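Local coordinates for Molybdate/tungstate binding protein (Sporomusa ovata, PDB 1FR3) that binds molybdate and tungstate oxyanions through TOBE-type domains and so probably serves molybdate homeostasis in the cell, at the interface of chains A and B and the interface of chains A and C. Coordinates in Å, arbitrary orientation; residue numbers count along the deposited sequence, not the author numbering. Chains: chain A/B/C, Molybdate/tungstate binding protein.

Contact 1: the interface of chains A and B. Residues chain A 25, 27, 34-38, 55-57; chain B 60-65.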
ATOM      1  N   ILE A  25     -13.323  -3.954   9.911  1.00  6.35           N
ATOM      2  CA  ILE A  25     -13.089  -4.874  11.016  1.00  5.91           C
ATOM      3  C   ILE A  25     -12.503  -4.043  12.164  1.00  5.93           C
ATOM      4  O   ILE A  25     -11.401  -3.518  12.016  1.00  6.53           O
ATOM      5  CB  ILE A  25     -12.108  -6.006  10.673  1.00  5.84           C
ATOM      6  CG1 ILE A  25     -12.410  -6.649   9.321  1.00  6.80           C
ATOM      7  CG2 ILE A  25     -12.101  -7.070  11.767  1.00  6.60           C
ATOM      8  CD1 ILE A  25     -13.781  -7.232   9.131  1.00  7.19           C
ATOM      9  N   MET A  27     -11.056  -3.848  15.807  1.00  6.32           N
ATOM     10  CA  MET A  27     -10.419  -4.760  16.743  1.00  6.44           C
ATOM     11  C   MET A  27      -9.865  -4.036  17.959  1.00  6.48           C
ATOM     12  O   MET A  27      -9.651  -2.823  17.946  1.00  7.24           O
ATOM     13  CB  MET A  27      -9.253  -5.456  16.017  1.00  6.93           C
ATOM     14  CG  MET A  27      -9.703  -6.361  14.881  1.00  6.76           C
ATOM     15  SD  MET A  27      -8.333  -6.844  13.801  1.00  6.49           S
ATOM     16  CE  MET A  27      -8.132  -5.350  12.833  1.00  8.07           C
ATOM     17  N   LEU A  34      -8.114  -0.854  16.681  1.00  6.30           N
ATOM     18  CA  LEU A  34      -7.520  -0.997  15.353  1.00  6.87           C
ATOM     19  C   LEU A  34      -8.676  -1.086  14.350  1.00  6.51           C
ATOM     20  O   LEU A  34      -9.760  -1.561  14.710  1.00  7.34           O
ATOM     21  CB  LEU A  34      -6.649  -2.239  15.227  1.00  7.18           C
ATOM     22  CG  LEU A  34      -5.503  -2.426  16.228  1.00  7.67           C
ATOM     23  CD1 LEU A  34      -4.772  -3.731  15.950  1.00  8.54           C
ATOM     24  CD2 LEU A  34      -4.553  -1.234  16.161  1.00  8.39           C
ATOM     25  N   VAL A  35      -8.442  -0.632  13.132  1.00  6.41           N
ATOM     26  CA  VAL A  35      -9.465  -0.697  12.094  1.00  6.56           C
ATOM     27  C   VAL A  35      -8.825  -1.213  10.801  1.00  6.56           C
ATOM     28  O   VAL A  35      -7.883  -0.602  10.296  1.00  6.14           O
ATOM     29  CB  VAL A  35     -10.157   0.645  11.821  1.00  7.05           C
ATOM     30  CG1 VAL A  35     -11.197   0.521  10.710  1.00  7.25           C
ATOM     31  CG2 VAL A  35     -10.818   1.157  13.098  1.00  8.03           C
ATOM     32  N   ALA A  36      -9.335  -2.343  10.323  1.00  6.71           N
ATOM     33  CA  ALA A  36      -8.865  -2.903   9.062  1.00  6.17           C
ATOM     34  C   ALA A  36     -10.007  -2.828   8.041  1.00  6.01           C
ATOM     35  O   ALA A  36     -11.169  -3.057   8.394  1.00  7.65           O
ATOM     36  CB  ALA A  36      -8.413  -4.348   9.230  1.00  7.13           C
ATOM     37  N   ALA A  37      -9.683  -2.493   6.807  1.00  4.95           N
ATOM     38  CA  ALA A  37     -10.666  -2.487   5.720  1.00  4.82           C
ATOM     39  C   ALA A  37     -10.262  -3.603   4.752  1.00  5.54           C
ATOM     40  O   ALA A  37      -9.228  -3.493   4.089  1.00  5.84           O
ATOM     41  CB  ALA A  37     -10.751  -1.144   5.043  1.00  5.40           C
ATOM     42  N   ILE A  38     -11.050  -4.667   4.741  1.00  6.32           N
ATOM     43  CA  ILE A  38     -10.776  -5.834   3.903  1.00  6.62           C
ATOM     44  C   ILE A  38     -11.991  -6.166   3.047  1.00  7.22           C
ATOM     45  O   ILE A  38     -13.030  -5.521   3.194  1.00  7.73           O
ATOM     46  CB  ILE A  38     -10.376  -7.051   4.754  1.00  6.72           C
ATOM     47  CG1 ILE A  38     -11.537  -7.534   5.631  1.00  6.76           C
ATOM     48  CG2 ILE A  38      -9.162  -6.703   5.620  1.00  6.66           C
ATOM     49  CD1 ILE A  38     -11.220  -8.735   6.494  1.00  8.24           C
ATOM     50  N   THR A  55      -4.985 -12.108  14.072  1.00  8.04           N
ATOM     51  CA  THR A  55      -3.713 -11.399  13.978  1.00  8.51           C
ATOM     52  C   THR A  55      -3.856 -10.284  12.947  1.00  7.07           C
ATOM     53  O   THR A  55      -4.187 -10.543  11.786  1.00  7.93           O
ATOM     54  CB  THR A  55      -2.534 -12.321  13.624  1.00  8.91           C
ATOM     55  OG1 THR A  55      -2.364 -13.275  14.683  1.00 10.95           O
ATOM     56  CG2 THR A  55      -1.251 -11.519  13.455  1.00  9.55           C
ATOM     57  N   ALA A  56      -3.635  -9.042  13.369  1.00  6.97           N
ATOM     58  CA  ALA A  56      -3.625  -7.920  12.427  1.00  6.23           C
ATOM     59  C   ALA A  56      -2.226  -7.956  11.795  1.00  6.89           C
ATOM     60  O   ALA A  56      -1.249  -8.146  12.535  1.00  7.60           O
ATOM     61  CB  ALA A  56      -3.916  -6.602  13.100  1.00  6.90           C
ATOM     62  N   LEU A  57      -2.135  -7.838  10.482  1.00  5.49           N
ATOM     63  CA  LEU A  57      -0.867  -7.934   9.775  1.00  5.74           C
ATOM     64  C   LEU A  57      -0.578  -6.708   8.922  1.00  5.71           C
ATOM     65  O   LEU A  57      -1.411  -6.315   8.101  1.00  5.98           O
ATOM     66  CB  LEU A  57      -0.901  -9.173   8.867  1.00  5.99           C
ATOM     67  CG  LEU A  57       0.334  -9.411   7.992  1.00  6.46           C
ATOM     68  CD1 LEU A  57       1.500  -9.889   8.838  1.00  7.61           C
ATOM     69  CD2 LEU A  57       0.014 -10.394   6.874  1.00  7.88           C
TER
ATOM     70  N   ALA B  60      -6.120   1.975   7.162  1.00  4.49           N
ATOM     71  CA  ALA B  60      -7.012   0.843   7.357  1.00  4.35           C
ATOM     72  C   ALA B  60      -6.968  -0.125   6.178  1.00  4.74           C
ATOM     73  O   ALA B  60      -7.032  -1.337   6.377  1.00  4.81           O
ATOM     74  CB  ALA B  60      -8.459   1.292   7.594  1.00  3.50           C
ATOM     75  N   THR B  61      -6.881   0.432   4.978  1.00  5.16           N
ATOM     76  CA  THR B  61      -6.870  -0.419   3.778  1.00  6.04           C
ATOM     77  C   THR B  61      -5.577  -1.198   3.608  1.00  6.92           C
ATOM     78  O   THR B  61      -5.494  -2.067   2.726  1.00  6.50           O
ATOM     79  CB  THR B  61      -7.105   0.449   2.527  1.00  5.97           C
ATOM     80  OG1 THR B  61      -6.212   1.571   2.571  1.00  6.75           O
ATOM     81  CG2 THR B  61      -8.531   0.989   2.490  1.00  6.77           C
ATOM     82  N   GLU B  62      -4.585  -0.935   4.441  1.00  7.62           N
ATOM     83  CA  GLU B  62      -3.301  -1.624   4.364  1.00  9.56           C
ATOM     84  C   GLU B  62      -3.105  -2.624   5.492  1.00  9.02           C
ATOM     85  O   GLU B  62      -1.974  -3.084   5.702  1.00 10.91           O
ATOM     86  CB  GLU B  62      -2.156  -0.606   4.459  1.00 12.46           C
ATOM     87  CG  GLU B  62      -2.299   0.594   3.557  1.00 18.31           C
ATOM     88  CD  GLU B  62      -1.870   0.251   2.147  1.00 20.51           C
ATOM     89  OE1 GLU B  62      -0.659   0.390   1.869  1.00 22.94           O
ATOM     90  OE2 GLU B  62      -2.752  -0.163   1.374  1.00 22.15           O
ATOM     91  N   MET B  63      -4.150  -2.940   6.242  1.00  6.60           N
ATOM     92  CA  MET B  63      -4.051  -3.886   7.347  1.00  5.59           C
ATOM     93  C   MET B  63      -4.820  -5.161   7.013  1.00  6.32           C
ATOM     94  O   MET B  63      -6.025  -5.077   6.787  1.00  6.61           O
ATOM     95  CB  MET B  63      -4.571  -3.255   8.638  1.00  5.54           C
ATOM     96  CG  MET B  63      -4.563  -4.184   9.841  1.00  5.19           C
ATOM     97  SD  MET B  63      -5.061  -3.362  11.364  1.00  5.04           S
ATOM     98  CE  MET B  63      -3.576  -2.441  11.766  1.00  5.40           C
ATOM     99  N   GLU B  64      -4.118  -6.280   6.950  1.00  5.66           N
ATOM    100  CA  GLU B  64      -4.729  -7.581   6.677  1.00  5.55           C
ATOM    101  C   GLU B  64      -5.183  -8.174   8.012  1.00  5.77           C
ATOM    102  O   GLU B  64      -4.776  -7.748   9.110  1.00  5.24           O
ATOM    103  CB  GLU B  64      -3.803  -8.531   5.908  1.00  5.99           C
ATOM    104  CG  GLU B  64      -3.631  -8.410   4.405  1.00  8.42           C
ATOM    105  CD  GLU B  64      -2.692  -9.380   3.657  1.00  2.00           C
ATOM    106  OE1 GLU B  64      -2.521 -10.447   4.219  1.00 13.15           O
ATOM    107  OE2 GLU B  64      -2.150  -8.975   2.606  1.00 13.45           O
ATOM    108  N   VAL B  65      -6.057  -9.175   7.965  1.00  5.46           N
ATOM    109  CA  VAL B  65      -6.511  -9.909   9.130  1.00  6.79           C
ATOM    110  C   VAL B  65      -6.249 -11.398   8.872  1.00  7.93           C
ATOM    111  O   VAL B  65      -6.592 -11.919   7.810  1.00  7.31           O
ATOM    112  CB  VAL B  65      -8.003  -9.726   9.450  1.00  6.99           C
ATOM    113  CG1 VAL B  65      -8.412 -10.558  10.661  1.00  8.27           C
ATOM    114  CG2 VAL B  65      -8.316  -8.253   9.699  1.00  8.46           C
TER

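Contact 2: the interface of chains A and B. Residues chain A 9, 29-32, 34; chain B 8-9, 29-30, 32, 34.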
ATOM      1  N   LEU A   9       0.007  -8.204  15.104  1.00  7.70           N
ATOM      2  CA  LEU A   9      -0.602  -7.778  16.363  1.00  7.56           C
ATOM      3  C   LEU A   9      -1.718  -8.758  16.733  1.00  8.05           C
ATOM      4  O   LEU A   9      -2.694  -8.866  15.982  1.00  7.62           O
ATOM      5  CB  LEU A   9      -1.149  -6.358  16.278  1.00  9.14           C
ATOM      6  CG  LEU A   9      -0.173  -5.264  15.827  1.00  9.09           C
ATOM      7  CD1 LEU A   9      -0.942  -3.989  15.513  1.00 10.26           C
ATOM      8  CD2 LEU A   9       0.866  -4.987  16.906  1.00 10.04           C
ATOM      9  N   TYR A  29      -6.586  -4.075  20.496  1.00  7.88           N
ATOM     10  CA  TYR A  29      -5.232  -4.563  20.705  1.00  7.87           C
ATOM     11  C   TYR A  29      -4.715  -3.975  22.025  1.00  7.14           C
ATOM     12  O   TYR A  29      -4.285  -2.823  22.048  1.00  7.13           O
ATOM     13  CB  TYR A  29      -4.271  -4.193  19.570  1.00  9.21           C
ATOM     14  CG  TYR A  29      -2.902  -4.797  19.853  1.00 10.39           C
ATOM     15  CD1 TYR A  29      -2.740  -6.176  19.820  1.00 11.13           C
ATOM     16  CD2 TYR A  29      -1.822  -3.997  20.162  1.00 11.32           C
ATOM     17  CE1 TYR A  29      -1.505  -6.746  20.083  1.00 12.33           C
ATOM     18  CE2 TYR A  29      -0.582  -4.559  20.432  1.00 12.67           C
ATOM     19  CZ  TYR A  29      -0.443  -5.927  20.387  1.00 12.53           C
ATOM     20  OH  TYR A  29       0.787  -6.495  20.653  1.00 15.21           O
ATOM     21  N   LYS A  30      -4.777  -4.771  23.092  1.00  7.43           N
ATOM     22  CA  LYS A  30      -4.285  -4.320  24.391  1.00  8.55           C
ATOM     23  C   LYS A  30      -4.835  -2.955  24.771  1.00  8.67           C
ATOM     24  O   LYS A  30      -4.136  -2.140  25.384  1.00  8.90           O
ATOM     25  CB  LYS A  30      -2.748  -4.313  24.385  1.00  8.96           C
ATOM     26  CG  LYS A  30      -2.121  -5.659  24.061  1.00 10.08           C
ATOM     27  CD  LYS A  30      -0.596  -5.606  24.061  1.00 10.98           C
ATOM     28  CE  LYS A  30      -0.027  -6.996  23.806  1.00 11.95           C
ATOM     29  NZ  LYS A  30       1.443  -6.950  23.558  1.00 12.80           N
ATOM     30  N   GLY A  31      -6.096  -2.689  24.441  1.00  8.37           N
ATOM     31  CA  GLY A  31      -6.719  -1.423  24.772  1.00  8.68           C
ATOM     32  C   GLY A  31      -6.752  -0.409  23.647  1.00  9.67           C
ATOM     33  O   GLY A  31      -7.428   0.623  23.780  1.00 11.90           O
ATOM     34  N   THR A  32      -6.023  -0.637  22.562  1.00  8.32           N
ATOM     35  CA  THR A  32      -6.026   0.299  21.440  1.00  7.87           C
ATOM     36  C   THR A  32      -6.993  -0.218  20.375  1.00  7.23           C
ATOM     37  O   THR A  32      -7.001  -1.417  20.107  1.00  7.53           O
ATOM     38  CB  THR A  32      -4.638   0.456  20.802  1.00  9.43           C
ATOM     39  OG1 THR A  32      -3.725   1.093  21.711  1.00 11.45           O
ATOM     40  CG2 THR A  32      -4.689   1.325  19.550  1.00  9.57           C
ATOM     41  N   LEU A  34      -8.114  -0.854  16.681  1.00  6.30           N
ATOM     42  CA  LEU A  34      -7.520  -0.997  15.353  1.00  6.87           C
ATOM     43  C   LEU A  34      -8.676  -1.086  14.350  1.00  6.51           C
ATOM     44  O   LEU A  34      -9.760  -1.561  14.710  1.00  7.34           O
ATOM     45  CB  LEU A  34      -6.649  -2.239  15.227  1.00  7.18           C
ATOM     46  CG  LEU A  34      -5.503  -2.426  16.228  1.00  7.67           C
ATOM     47  CD1 LEU A  34      -4.772  -3.731  15.950  1.00  8.54           C
ATOM     48  CD2 LEU A  34      -4.553  -1.234  16.161  1.00  8.39           C
TER
ATOM     49  N   LYS B   8      -3.258   4.244  14.755  1.00  6.05           N
ATOM     50  CA  LYS B   8      -2.194   4.998  15.414  1.00  6.59           C
ATOM     51  C   LYS B   8      -1.604   4.095  16.502  1.00  6.90           C
ATOM     52  O   LYS B   8      -2.331   3.701  17.417  1.00  8.06           O
ATOM     53  CB  LYS B   8      -2.707   6.280  16.060  1.00  7.27           C
ATOM     54  CG  LYS B   8      -2.934   7.457  15.134  1.00  7.95           C
ATOM     55  CD  LYS B   8      -4.256   7.328  14.377  1.00  7.28           C
ATOM     56  CE  LYS B   8      -4.617   8.707  13.816  1.00  8.05           C
ATOM     57  NZ  LYS B   8      -5.900   8.675  13.055  1.00  6.59           N
ATOM     58  N   LEU B   9      -0.336   3.741  16.355  1.00  6.66           N
ATOM     59  CA  LEU B   9       0.324   2.879  17.343  1.00  7.30           C
ATOM     60  C   LEU B   9       1.397   3.684  18.065  1.00  8.31           C
ATOM     61  O   LEU B   9       2.468   3.953  17.527  1.00  7.70           O
ATOM     62  CB  LEU B   9       0.916   1.646  16.647  1.00  8.41           C
ATOM     63  CG  LEU B   9       0.070   1.046  15.517  1.00  8.83           C
ATOM     64  CD1 LEU B   9       0.784  -0.140  14.884  1.00  9.53           C
ATOM     65  CD2 LEU B   9      -1.300   0.616  16.025  1.00  9.46           C
ATOM     66  N   TYR B  29       5.966  -1.527  20.762  1.00  8.88           N
ATOM     67  CA  TYR B  29       4.585  -1.077  20.841  1.00  8.94           C
ATOM     68  C   TYR B  29       3.831  -1.961  21.830  1.00  8.09           C
ATOM     69  O   TYR B  29       3.505  -3.102  21.506  1.00  8.05           O
ATOM     70  CB  TYR B  29       3.914  -1.117  19.469  1.00  9.44           C
ATOM     71  CG  TYR B  29       2.439  -0.774  19.520  1.00 10.24           C
ATOM     72  CD1 TYR B  29       2.001   0.392  20.135  1.00 11.19           C
ATOM     73  CD2 TYR B  29       1.494  -1.626  18.967  1.00 10.68           C
ATOM     74  CE1 TYR B  29       0.654   0.700  20.193  1.00 11.67           C
ATOM     75  CE2 TYR B  29       0.146  -1.322  19.017  1.00 11.75           C
ATOM     76  CZ  TYR B  29      -0.263  -0.161  19.638  1.00 12.05           C
ATOM     77  OH  TYR B  29      -1.603   0.148  19.680  1.00 13.16           O
ATOM     78  N   LYS B  30       3.578  -1.439  23.025  1.00  8.59           N
ATOM     79  CA  LYS B  30       2.875  -2.200  24.051  1.00  8.40           C
ATOM     80  C   LYS B  30       3.441  -3.606  24.230  1.00  8.84           C
ATOM     81  O   LYS B  30       2.710  -4.568  24.422  1.00 10.07           O
ATOM     82  CB  LYS B  30       1.363  -2.222  23.802  1.00  8.34           C
ATOM     83  CG  LYS B  30       0.728  -0.834  23.855  1.00  7.75           C
ATOM     84  CD  LYS B  30      -0.792  -0.914  23.878  1.00  8.45           C
ATOM     85  CE  LYS B  30      -1.421   0.454  24.119  1.00  9.48           C
ATOM     86  NZ  LYS B  30      -2.907   0.362  24.216  1.00  9.78           N
ATOM     87  N   THR B  32       5.246  -5.380  22.031  1.00 10.41           N
ATOM     88  CA  THR B  32       5.400  -6.129  20.785  1.00 10.55           C
ATOM     89  C   THR B  32       6.270  -5.333  19.824  1.00  9.76           C
ATOM     90  O   THR B  32       6.140  -4.113  19.732  1.00 10.43           O
ATOM     91  CB  THR B  32       4.022  -6.407  20.161  1.00 10.83           C
ATOM     92  OG1 THR B  32       3.323  -7.307  21.038  1.00 12.45           O
ATOM     93  CG2 THR B  32       4.110  -7.039  18.785  1.00 11.95           C
ATOM     94  N   LEU B  34       7.609  -3.740  16.409  1.00  6.93           N
ATOM     95  CA  LEU B  34       7.150  -3.283  15.105  1.00  7.18           C
ATOM     96  C   LEU B  34       8.382  -2.977  14.249  1.00  7.78           C
ATOM     97  O   LEU B  34       9.438  -2.628  14.769  1.00  8.11           O
ATOM     98  CB  LEU B  34       6.317  -2.010  15.185  1.00  7.35           C
ATOM     99  CG  LEU B  34       5.112  -1.967  16.119  1.00  7.17           C
ATOM    100  CD1 LEU B  34       4.427  -0.604  16.045  1.00  7.97           C
ATOM    101  CD2 LEU B  34       4.114  -3.069  15.802  1.00  7.69           C
TER
HETATM  102  O   HOH W   1      -1.582   3.087  20.231  1.00 13.33           O

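Contact 3: the interface of chains A and C. Residues chain A 38-39, 41-42, 45-46; chain C 3-4, 6, 59-60.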
ATOM      1  N   ILE A  38     -11.050  -4.667   4.741  1.00  6.32           N
ATOM      2  CA  ILE A  38     -10.776  -5.834   3.903  1.00  6.62           C
ATOM      3  C   ILE A  38     -11.991  -6.166   3.047  1.00  7.22           C
ATOM      4  O   ILE A  38     -13.030  -5.521   3.194  1.00  7.73           O
ATOM      5  CB  ILE A  38     -10.376  -7.051   4.754  1.00  6.72           C
ATOM      6  CG1 ILE A  38     -11.537  -7.534   5.631  1.00  6.76           C
ATOM      7  CG2 ILE A  38      -9.162  -6.703   5.620  1.00  6.66           C
ATOM      8  CD1 ILE A  38     -11.220  -8.735   6.494  1.00  8.24           C
ATOM      9  N   THR A  39     -11.883  -7.155   2.156  1.00  6.47           N
ATOM     10  CA  THR A  39     -13.066  -7.476   1.344  1.00  6.99           C
ATOM     11  C   THR A  39     -14.079  -8.302   2.128  1.00  7.47           C
ATOM     12  O   THR A  39     -13.740  -9.036   3.053  1.00  6.56           O
ATOM     13  CB  THR A  39     -12.679  -8.233   0.061  1.00  6.90           C
ATOM     14  OG1 THR A  39     -12.120  -9.495   0.443  1.00  8.22           O
ATOM     15  CG2 THR A  39     -11.667  -7.437  -0.751  1.00  7.64           C
ATOM     16  N   ASP A  41     -15.451 -10.776   0.978  1.00 10.94           N
ATOM     17  CA  ASP A  41     -15.074 -12.138   0.629  1.00 11.81           C
ATOM     18  C   ASP A  41     -14.215 -12.750   1.734  1.00 10.36           C
ATOM     19  O   ASP A  41     -14.375 -13.910   2.102  1.00 10.21           O
ATOM     20  CB  ASP A  41     -14.300 -12.146  -0.691  1.00 14.02           C
ATOM     21  CG  ASP A  41     -15.115 -11.549  -1.834  1.00 16.13           C
ATOM     22  OD1 ASP A  41     -15.367 -10.325  -1.756  1.00 17.26           O
ATOM     23  OD2 ASP A  41     -15.456 -12.287  -2.774  1.00 18.31           O
ATOM     24  N   SER A  42     -13.294 -11.941   2.262  1.00  9.06           N
ATOM     25  CA  SER A  42     -12.409 -12.405   3.333  1.00  8.79           C
ATOM     26  C   SER A  42     -13.171 -12.647   4.628  1.00  8.27           C
ATOM     27  O   SER A  42     -12.847 -13.567   5.380  1.00  8.29           O
ATOM     28  CB  SER A  42     -11.289 -11.386   3.551  1.00  9.23           C
ATOM     29  OG  SER A  42     -10.391 -11.376   2.456  1.00  9.59           O
ATOM     30  N   ASP A  45     -14.727 -16.012   4.051  1.00 10.26           N
ATOM     31  CA  ASP A  45     -13.714 -17.061   4.019  1.00 10.55           C
ATOM     32  C   ASP A  45     -13.166 -17.365   5.404  1.00 10.84           C
ATOM     33  O   ASP A  45     -13.046 -18.524   5.801  1.00 11.83           O
ATOM     34  CB  ASP A  45     -12.601 -16.669   3.048  1.00 10.48           C
ATOM     35  CG  ASP A  45     -11.554 -17.738   2.821  1.00 11.15           C
ATOM     36  OD1 ASP A  45     -11.862 -18.948   2.911  1.00 11.87           O
ATOM     37  OD2 ASP A  45     -10.394 -17.353   2.543  1.00 10.00           O
ATOM     38  N   LEU A  46     -12.810 -16.324   6.151  1.00 10.20           N
ATOM     39  CA  LEU A  46     -12.269 -16.480   7.493  1.00 11.04           C
ATOM     40  C   LEU A  46     -13.364 -16.714   8.527  1.00 11.67           C
ATOM     41  O   LEU A  46     -13.093 -17.108   9.662  1.00 12.00           O
ATOM     42  CB  LEU A  46     -11.440 -15.244   7.871  1.00 11.22           C
ATOM     43  CG  LEU A  46     -10.009 -15.166   7.337  1.00 11.32           C
ATOM     44  CD1 LEU A  46      -9.978 -15.034   5.822  1.00 12.27           C
ATOM     45  CD2 LEU A  46      -9.244 -14.011   7.975  1.00 10.99           C
TER
ATOM     46  N   ILE C   3      -5.689 -16.159   5.565  1.00  9.77           N
ATOM     47  CA  ILE C   3      -5.203 -14.789   5.409  1.00  9.68           C
ATOM     48  C   ILE C   3      -6.178 -13.961   4.596  1.00  8.56           C
ATOM     49  O   ILE C   3      -6.602 -14.405   3.529  1.00  8.01           O
ATOM     50  CB  ILE C   3      -3.837 -14.865   4.681  1.00 11.41           C
ATOM     51  CG1 ILE C   3      -2.868 -15.742   5.487  1.00 12.60           C
ATOM     52  CG2 ILE C   3      -3.246 -13.489   4.435  1.00 12.78           C
ATOM     53  CD1 ILE C   3      -1.672 -16.205   4.670  1.00 14.01           C
ATOM     54  N   SER C   4      -6.501 -12.740   5.030  1.00  7.09           N
ATOM     55  CA  SER C   4      -7.444 -11.927   4.257  1.00  6.23           C
ATOM     56  C   SER C   4      -6.886 -11.533   2.895  1.00  6.48           C
ATOM     57  O   SER C   4      -7.644 -11.470   1.924  1.00  6.20           O
ATOM     58  CB  SER C   4      -7.906 -10.711   5.049  1.00  6.15           C
ATOM     59  OG  SER C   4      -6.870  -9.770   5.229  1.00  6.45           O
ATOM     60  N   ARG C   6      -6.265 -11.478  -0.488  1.00  6.45           N
ATOM     61  CA  ARG C   6      -6.887 -12.397  -1.425  1.00  6.41           C
ATOM     62  C   ARG C   6      -6.010 -13.028  -2.482  1.00  6.28           C
ATOM     63  O   ARG C   6      -6.355 -14.128  -2.947  1.00  7.12           O
ATOM     64  CB  ARG C   6      -8.054 -11.686  -2.142  1.00  5.38           C
ATOM     65  CG  ARG C   6      -9.208 -11.288  -1.228  1.00  5.76           C
ATOM     66  CD  ARG C   6      -9.991 -12.515  -0.758  1.00  5.95           C
ATOM     67  NE  ARG C   6      -9.396 -13.163   0.407  1.00  6.79           N
ATOM     68  CZ  ARG C   6      -9.764 -14.352   0.877  1.00  7.71           C
ATOM     69  NH1 ARG C   6     -10.736 -15.052   0.286  1.00  7.51           N
ATOM     70  NH2 ARG C   6      -9.183 -14.867   1.954  1.00  7.99           N
ATOM     71  N   LYS C  59      -2.618  -7.962  -1.133  1.00  4.79           N
ATOM     72  CA  LYS C  59      -3.942  -7.562  -0.654  1.00  4.63           C
ATOM     73  C   LYS C  59      -4.760  -7.023  -1.823  1.00  4.13           C
ATOM     74  O   LYS C  59      -4.229  -6.340  -2.702  1.00  4.78           O
ATOM     75  CB  LYS C  59      -3.772  -6.489   0.426  1.00  4.79           C
ATOM     76  CG  LYS C  59      -5.012  -6.162   1.232  1.00  4.51           C
ATOM     77  CD  LYS C  59      -4.703  -5.217   2.390  1.00  4.16           C
ATOM     78  CE  LYS C  59      -5.930  -5.103   3.295  1.00  4.73           C
ATOM     79  NZ  LYS C  59      -7.107  -4.539   2.581  1.00  4.38           N
ATOM     80  N   ALA C  60      -6.049  -7.356  -1.848  1.00  4.74           N
ATOM     81  CA  ALA C  60      -6.901  -6.931  -2.962  1.00  4.99           C
ATOM     82  C   ALA C  60      -6.877  -5.433  -3.216  1.00  5.15           C
ATOM     83  O   ALA C  60      -6.892  -4.986  -4.364  1.00  5.84           O
ATOM     84  CB  ALA C  60      -8.330  -7.398  -2.705  1.00  5.74           C
TER

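Contact 1: the interface of chains A and B
The carbonyl oxygen of A:Leu57 is the best-held polar atom here, gripped by one hydrogen bond from across the interface. B:Glu64 N donates it to A:Leu57 O over 2.9 Å (157° at H), lying in the carbonyl plane with a C=O...N angle of 152°. A:Leu57 N returns a bond to B:Glu64 O at 3.0 Å, which instead meets the oxygen from above its carbonyl plane. Together they form an antiparallel bridge that joins strand 64-66 of chain B to strand 53-58 of chain A. At the other margin A:Ala37 N, on strand 32-39, donates to B:Ala60 O of the 3-10 helix 60-62, so the C-terminal segment of B is pinned at both flanks.

Between these pins B:Met63 points inward, its CG anti to the backbone N (chi1 178°), and packs on the methyls of A:Ala36 and A:Ala56. B:Met63 CG rests 3.9 Å from A:Ala36 CB, while the sulphur B:Met63 SD lies over A:Ala56 CB and meets A:Met27 CE tip to tip at 3.9 Å. Both methionines bend at their last torsion. B:Val65 CG2 meets the same A:Ala36 CB. Outside the bridge, A:Leu57 and B:Glu64 lie side by side and point the same way. Along that pair the methyl A:Leu57 CD2 comes to 3.7 Å from the carboxylate oxygen OE1 of B:Glu64.

Contact 2: the interface of chains A and B
Two tyrosines reach toward each other tip to tip across the two-fold relation of chains A and B, A:Tyr29 CD2 coming to 3.5 Å from B:Tyr29 CE2. Each has CG anti to its backbone N (chi1 -178° in A, 175° in B). Within its own chain each ring is sandwiched, A:Tyr29 between A:Leu9 CB and A:Lys30 CG, B:Tyr29 between B:Leu9 CB and B:Lys30 CG, which should restrain rotation. A:Leu9 CD2 also touches the B:Tyr29 ring at its edge, in plane, and the A:Leu9 side chain crosses B:Leu34 at about a right angle.

Over the rings the extended chains of A:Lys30 and B:Lys30 slide past each other in opposite directions. Each ammonium reaches the partner's backbone: A:Lys30 NZ gives a 2.8 Å hydrogen bond to B:Lys30 O, and B:Lys30 NZ answers at 3.0 Å to A:Lys30 O. B:Lys30 NZ also donates to A:Thr32 OG1 at 2.7 Å. The phenol oxygens accept from the partner threonines, B:Thr32 OG1 to A:Tyr29 OH at 2.7 Å and A:Thr32 OG1 to B:Tyr29 OH at 3.1 Å. A:Lys30 NZ adds a bond to A:Tyr29 OH, and the nearby ammonium may make that phenol more acidic. This clasp probably helps hold the two subunits together in the deposited six-chain assembly.

Contact 3: the interface of chains A and C
C:Arg6 buries 77 Å² against chain A, more than any other residue of this patch, and its chain, bent at chi2 and chi3, lays the guanidinium against helix 40-46. One face of that group is covered by A:Ser42 CA, while A:Asp45 OD2 and C:Ile3 O sit at its edge, in plane. The grip on A:Asp45 is end-on, both terminal nitrogens meeting one carboxylate oxygen. C:Arg6 NH2 makes the salt bridge at 2.8 Å, nearly straight (163° at H), to the anti lone pair of A:Asp45 OD2. C:Arg6 NH1, at 3.2 Å from A:Asp45 OD2, comes from above the carboxylate plane; the carboxylate and guanidinium planes are turned 65° apart.

Bonds within chain C hold the guanidinium: C:Arg6 NH2 donates to C:Ile3 O, and C:Arg6 NE to C:Ser4 O at 2.9 Å. C:Ser4 buries 25 Å², and its carbonyl oxygen accepts a second bond, from A:Ser42 OG, in plane and on a lone pair. A:Ser42 is itself steadied by A:Thr39 OG1, which accepts from its backbone N. C:Ser4, C:Arg6, A:Thr39 and A:Ser42 correspond to tungstate-pocket residues, so assembly and oxyanion binding probably share this surface. A:Ser42 OG, 2.8 Å from C:Ser4 O, also lies 2.9 Å from C:Arg6 NE.

Strand 32-39 of chain A threads all three contacts. Contact 1 and contact 2, whose C-alpha centres lie about 12 Å apart, belong to the same A–B interface and share A:Leu34; contact 1 and contact 3 are about 10 Å apart and share A:Ile38. Contacts 2 and 3 stand about 22 Å apart, so one strand links the hairpin clasp with chain B to a second partner, chain C. Because each interface is two-fold symmetric, a subunit supplies both halves of every contact. Two different interfaces on one subunit would allow the six copies of the deposited assembly to join, with tungstate-pocket residues at the chain junctions.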